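Local structure of OsmC family protein (Rhodothermus marinus, 5CML) at residues 84-87 with 88-91; 92-95 with 96-100. The protein probably hydrolyses carboxyl esters as a serine esterase of the alpha/beta-hydrolase fold, this chain being the esterase domain of a longer protein that also carries an OsmC domain. All coordinates share one frame; numbering follows the deposited sequence.

Contact 1. Residues 84-87 with 88-91; sequences NFED and LRAA
Glu-86 OE2 rests beside Ala-90 CB, at 3.7 Å, while two groups outside these residues grip it: Arg-93 NH2 by a salt bridge and the backbone N-H of Asn-11 by a hydrogen bond. The other oxygen of the carboxylate turns to Arg-89. A water lies 2.6 Å from Glu-86 OE1, to which it donates, and accepts from Arg-89 NH1 at 3.0 Å. It bridges the two side chains, whose charged atoms do not touch; the carboxylate and guanidinium planes are 31° apart. Glu-86 CG is anti to the backbone N (chi1 163°) and the chain then bends at chi2, which carries the carboxylate forward along the helix, against CB of Arg-89 and of Ala-90. Asn-84, at the N-cap of helix 85-98, receives the N-H of Asp-87 on its side-chain OD1 at 3.1 Å, a bond in which the donor is tilted out of the carbonyl plane. In the alpha/beta-hydrolase fold this is the helix between strands 59-65 and 104-108, the second of which leads to the probable nucleophile elbow. Its first turns are closed by ordinary i to i+4 bonds, Ala-90 N to Glu-86 O at 2.8 Å being the shortest. Arg-89 runs extended from CG to NE and lays one guanidinium face over Phe-85 CB, which sits 3.4 Å from that plane, toward its rim. Salt bridges from NE to Glu-121 and from NH2 to Glu-175 fix the rotation of the guanidinium. The buried Phe-85 ring meets Phe-172 and packs, with Leu-88, on Ala-114 of helix 110-118.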
loop_
_atom_site.group_PDB
_atom_site.type_symbol
_atom_site.label_atom_id
_atom_site.label_comp_id
_atom_site.label_asym_id
_atom_site.label_seq_id
_atom_site.Cartn_x
_atom_site.Cartn_y
_atom_site.Cartn_z
ATOM N N ASN A 84 -9.719 -1.199 -7.638
ATOM C CA ASN A 84 -10.615 -1.526 -6.542
ATOM C C ASN A 84 -9.999 -2.609 -5.656
ATOM O O ASN A 84 -8.858 -3.027 -5.867
ATOM C CB ASN A 84 -11.976 -1.959 -7.079
ATOM C CG ASN A 84 -11.890 -3.103 -8.074
ATOM O OD1 ASN A 84 -10.866 -3.766 -8.198
ATOM N ND2 ASN A 84 -12.994 -3.347 -8.780
ATOM N N PHE A 85 -10.752 -3.057 -4.663
ATOM C CA PHE A 85 -10.281 -4.089 -3.750
ATOM C C PHE A 85 -9.998 -5.416 -4.438
ATOM O O PHE A 85 -9.028 -6.104 -4.083
ATOM C CB PHE A 85 -11.298 -4.300 -2.633
ATOM C CG PHE A 85 -11.238 -3.246 -1.584
ATOM C CD1 PHE A 85 -10.120 -3.126 -0.788
ATOM C CD2 PHE A 85 -12.269 -2.358 -1.418
ATOM C CE1 PHE A 85 -10.046 -2.151 0.179
ATOM C CE2 PHE A 85 -12.207 -1.374 -0.434
ATOM C CZ PHE A 85 -11.088 -1.271 0.356
ATOM N N GLU A 86 -10.826 -5.775 -5.420
ATOM C CA GLU A 86 -10.618 -7.018 -6.156
ATOM C C GLU A 86 -9.270 -7.055 -6.877
ATOM O O GLU A 86 -8.652 -8.101 -6.955
ATOM C CB GLU A 86 -11.743 -7.245 -7.169
ATOM C CG GLU A 86 -11.422 -8.290 -8.273
ATOM C CD GLU A 86 -10.777 -9.615 -7.786
ATOM O OE1 GLU A 86 -10.865 -9.989 -6.590
ATOM O OE2 GLU A 86 -10.152 -10.285 -8.630
ATOM N N ASP A 87 -8.807 -5.929 -7.403
ATOM C CA ASP A 87 -7.490 -5.921 -8.037
ATOM C C ASP A 87 -6.391 -6.231 -7.034
ATOM O O ASP A 87 -5.438 -6.921 -7.365
ATOM C CB ASP A 87 -7.223 -4.582 -8.719
ATOM C CG ASP A 87 -8.136 -4.351 -9.897
ATOM O OD1 ASP A 87 -8.705 -5.338 -10.411
ATOM O OD2 ASP A 87 -8.295 -3.185 -10.303
ATOM N N LEU A 88 -6.501 -5.719 -5.812
ATOM C CA LEU A 88 -5.521 -6.046 -4.776
ATOM C C LEU A 88 -5.606 -7.528 -4.410
ATOM O O LEU A 88 -4.584 -8.203 -4.278
ATOM C CB LEU A 88 -5.743 -5.192 -3.532
ATOM C CG LEU A 88 -4.556 -4.389 -3.048
ATOM C CD1 LEU A 88 -3.953 -3.520 -4.169
ATOM C CD2 LEU A 88 -5.013 -3.550 -1.862
ATOM N N ARG A 89 -6.825 -8.048 -4.278
ATOM C CA ARG A 89 -6.984 -9.471 -3.997
ATOM C C ARG A 89 -6.383 -10.303 -5.128
ATOM O O ARG A 89 -5.755 -11.322 -4.860
ATOM C CB ARG A 89 -8.463 -9.832 -3.790
ATOM C CG ARG A 89 -9.086 -9.140 -2.596
ATOM C CD ARG A 89 -10.564 -9.396 -2.576
ATOM N NE ARG A 89 -11.180 -8.663 -1.477
ATOM C CZ ARG A 89 -12.211 -7.840 -1.602
ATOM N NH1 ARG A 89 -12.798 -7.650 -2.786
ATOM N NH2 ARG A 89 -12.659 -7.206 -0.531
ATOM N N ALA A 90 -6.549 -9.850 -6.372
ATOM C CA ALA A 90 -6.019 -10.564 -7.534
ATOM C C ALA A 90 -4.489 -10.631 -7.488
ATOM O O ALA A 90 -3.868 -11.637 -7.899
ATOM C CB ALA A 90 -6.484 -9.896 -8.818
ATOM N N ALA A 91 -3.879 -9.571 -6.970
ATOM C CA ALA A 91 -2.437 -9.528 -6.863
ATOM C C ALA A 91 -1.975 -10.531 -5.809
ATOM O O ALA A 91 -0.932 -11.178 -5.959
ATOM C CB ALA A 91 -1.965 -8.123 -6.503
HETATM O O HOH W 1 -12.890 -9.827 -4.892
#

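Contact 2. Residues 92-95 with 96-100; sequences CRFL and SAQYE
Phe-94 gathers the side-chain packing of this last part of the helix, with Gln-98 on one flank and Tyr-99 on another. Gln-98 crosses the ring with its CB over one face, and its amide is turned 61° from the ring plane; the closest approach is Gln-98 NE2 to Phe-94 CE1, 3.3 Å. Tyr-99 lies side by side with Phe-94 and points the same way, but the rings are oblique, their planes 57° apart. Phe-94 CZ comes to the edge of the Tyr-99 ring, near its plane, 3.8 Å from CE2. With chi1 at 163°, the Phe-94 ring stands on the side of its own carbonyl carbon and so alongside the following turn, where Gln-98 and Tyr-99 lie. Leu-95 adds a looser apolar touch, its CD2 lying 4.1 Å from Tyr-99 CB.

The firm polar bonds are between backbone atoms. Ser-96 N donates to Cys-92 O at 2.9 Å and Gln-98 N to Phe-94 O at 2.9 Å. Tyr-99 N donates to Leu-95 O at 2.8 Å; Tyr-99 is the first residue to leave helical backbone angles. Inward, Phe-94 meets Phe-8 and Leu-62, Leu-95 packs on Leu-62 and Tyr-31, and the Tyr-99 ring meets that of Tyr-31. This is the C-terminal end of a helix lying on the central beta-sheet of an alpha/beta hydrolase, its apolar side against the strands and its polar side outward.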
loop_
_atom_site.group_PDB
_atom_site.type_symbol
_atom_site.label_atom_id
_atom_site.label_comp_id
_atom_site.label_asym_id
_atom_site.label_seq_id
_atom_site.Cartn_x
_atom_site.Cartn_y
_atom_site.Cartn_z
ATOM N N CYS A 92 -2.729 -10.620 -4.717
ATOM C CA CYS A 92 -2.414 -11.565 -3.655
ATOM C C CYS A 92 -2.558 -13.009 -4.155
ATOM O O CYS A 92 -1.714 -13.861 -3.854
ATOM C CB CYS A 92 -3.302 -11.341 -2.447
ATOM S SG CYS A 92 -2.931 -9.844 -1.493
ATOM N N ARG A 93 -3.610 -13.273 -4.928
ATOM C CA ARG A 93 -3.818 -14.610 -5.508
ATOM C C ARG A 93 -2.688 -14.978 -6.470
ATOM O O ARG A 93 -2.263 -16.132 -6.523
ATOM C CB ARG A 93 -5.178 -14.695 -6.218
ATOM C CG ARG A 93 -6.348 -14.662 -5.214
ATOM C CD ARG A 93 -7.649 -15.146 -5.827
ATOM N NE ARG A 93 -7.994 -14.372 -7.006
ATOM C CZ ARG A 93 -8.702 -13.247 -6.998
ATOM N NH1 ARG A 93 -9.173 -12.731 -5.860
ATOM N NH2 ARG A 93 -8.948 -12.638 -8.146
ATOM N N PHE A 94 -2.198 -13.995 -7.218
ATOM C CA PHE A 94 -1.097 -14.215 -8.151
ATOM C C PHE A 94 0.135 -14.672 -7.377
ATOM O O PHE A 94 0.785 -15.648 -7.748
ATOM C CB PHE A 94 -0.813 -12.938 -8.944
ATOM C CG PHE A 94 0.524 -12.925 -9.632
ATOM C CD1 PHE A 94 0.704 -13.577 -10.834
ATOM C CD2 PHE A 94 1.602 -12.251 -9.080
ATOM C CE1 PHE A 94 1.926 -13.561 -11.469
ATOM C CE2 PHE A 94 2.827 -12.239 -9.726
ATOM C CZ PHE A 94 2.984 -12.894 -10.914
ATOM N N LEU A 95 0.432 -13.989 -6.268
ATOM C CA LEU A 95 1.594 -14.370 -5.459
ATOM C C LEU A 95 1.417 -15.759 -4.843
ATOM O O LEU A 95 2.368 -16.575 -4.826
ATOM C CB LEU A 95 1.850 -13.322 -4.370
ATOM C CG LEU A 95 2.484 -12.017 -4.841
ATOM C CD1 LEU A 95 2.497 -11.053 -3.668
ATOM C CD2 LEU A 95 3.933 -12.226 -5.394
ATOM N N SER A 96 0.204 -16.037 -4.360
ATOM C CA SER A 96 -0.089 -17.337 -3.772
ATOM C C SER A 96 0.118 -18.464 -4.768
ATOM O O SER A 96 0.642 -19.519 -4.416
ATOM C CB SER A 96 -1.531 -17.382 -3.237
ATOM O OG SER A 96 -1.656 -16.561 -2.108
ATOM N N ALA A 97 -0.252 -18.225 -6.021
ATOM C CA ALA A 97 -0.167 -19.264 -7.048
ATOM C C ALA A 97 1.246 -19.403 -7.609
ATOM O O ALA A 97 1.785 -20.513 -7.692
ATOM C CB ALA A 97 -1.137 -18.959 -8.162
ATOM N N GLN A 98 1.844 -18.283 -8.002
ATOM C CA GLN A 98 3.097 -18.323 -8.760
ATOM C C GLN A 98 4.342 -18.167 -7.905
ATOM O O GLN A 98 5.442 -18.550 -8.346
ATOM C CB GLN A 98 3.095 -17.256 -9.860
ATOM C CG GLN A 98 2.005 -17.543 -10.897
ATOM C CD GLN A 98 2.187 -16.846 -12.237
ATOM O OE1 GLN A 98 3.305 -16.694 -12.741
ATOM N NE2 GLN A 98 1.069 -16.438 -12.834
ATOM N N TYR A 99 4.162 -17.682 -6.676
ATOM C CA TYR A 99 5.273 -17.470 -5.759
ATOM C C TYR A 99 4.872 -18.051 -4.408
ATOM O O TYR A 99 4.582 -19.243 -4.337
ATOM C CB TYR A 99 5.665 -15.975 -5.736
ATOM C CG TYR A 99 6.218 -15.586 -7.096
ATOM C CD1 TYR A 99 7.542 -15.857 -7.423
ATOM C CD2 TYR A 99 5.411 -15.028 -8.077
ATOM C CE1 TYR A 99 8.035 -15.571 -8.658
ATOM C CE2 TYR A 99 5.907 -14.742 -9.342
ATOM C CZ TYR A 99 7.220 -15.022 -9.624
ATOM O OH TYR A 99 7.753 -14.751 -10.868
ATOM N N GLU A 100 4.863 -17.256 -3.347
ATOM C CA GLU A 100 4.348 -17.695 -2.065
ATOM C C GLU A 100 3.299 -16.679 -1.626
ATOM O O GLU A 100 3.398 -15.515 -1.992
ATOM C CB GLU A 100 5.459 -17.791 -1.005
ATOM C CG GLU A 100 6.593 -18.744 -1.374
ATOM C CD GLU A 100 6.208 -20.203 -1.208
ATOM O OE1 GLU A 100 5.319 -20.498 -0.377
ATOM O OE2 GLU A 100 6.799 -21.054 -1.917
#

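How the contacts relate
Both contacts belong to helix 85-98, contact 1 at its N-terminal part and contact 2 following directly at its C-terminal end, with centres about 12 Å apart and bridged by the salt bridge of Glu-86 with Arg-93. Contact 1 is the more buried, wedged against helices 110-118 and 170-179 as well as strand 59-65, whereas contact 2 runs out to the surface over strands 30-36 and 59-65. The chain then enters strand 104-108 and the probable nucleophile elbow around Ser-109, so the helix is that of the beta-alpha-beta crossover from strand 59-65 to strand 104-108, the strand leading to the likely active site.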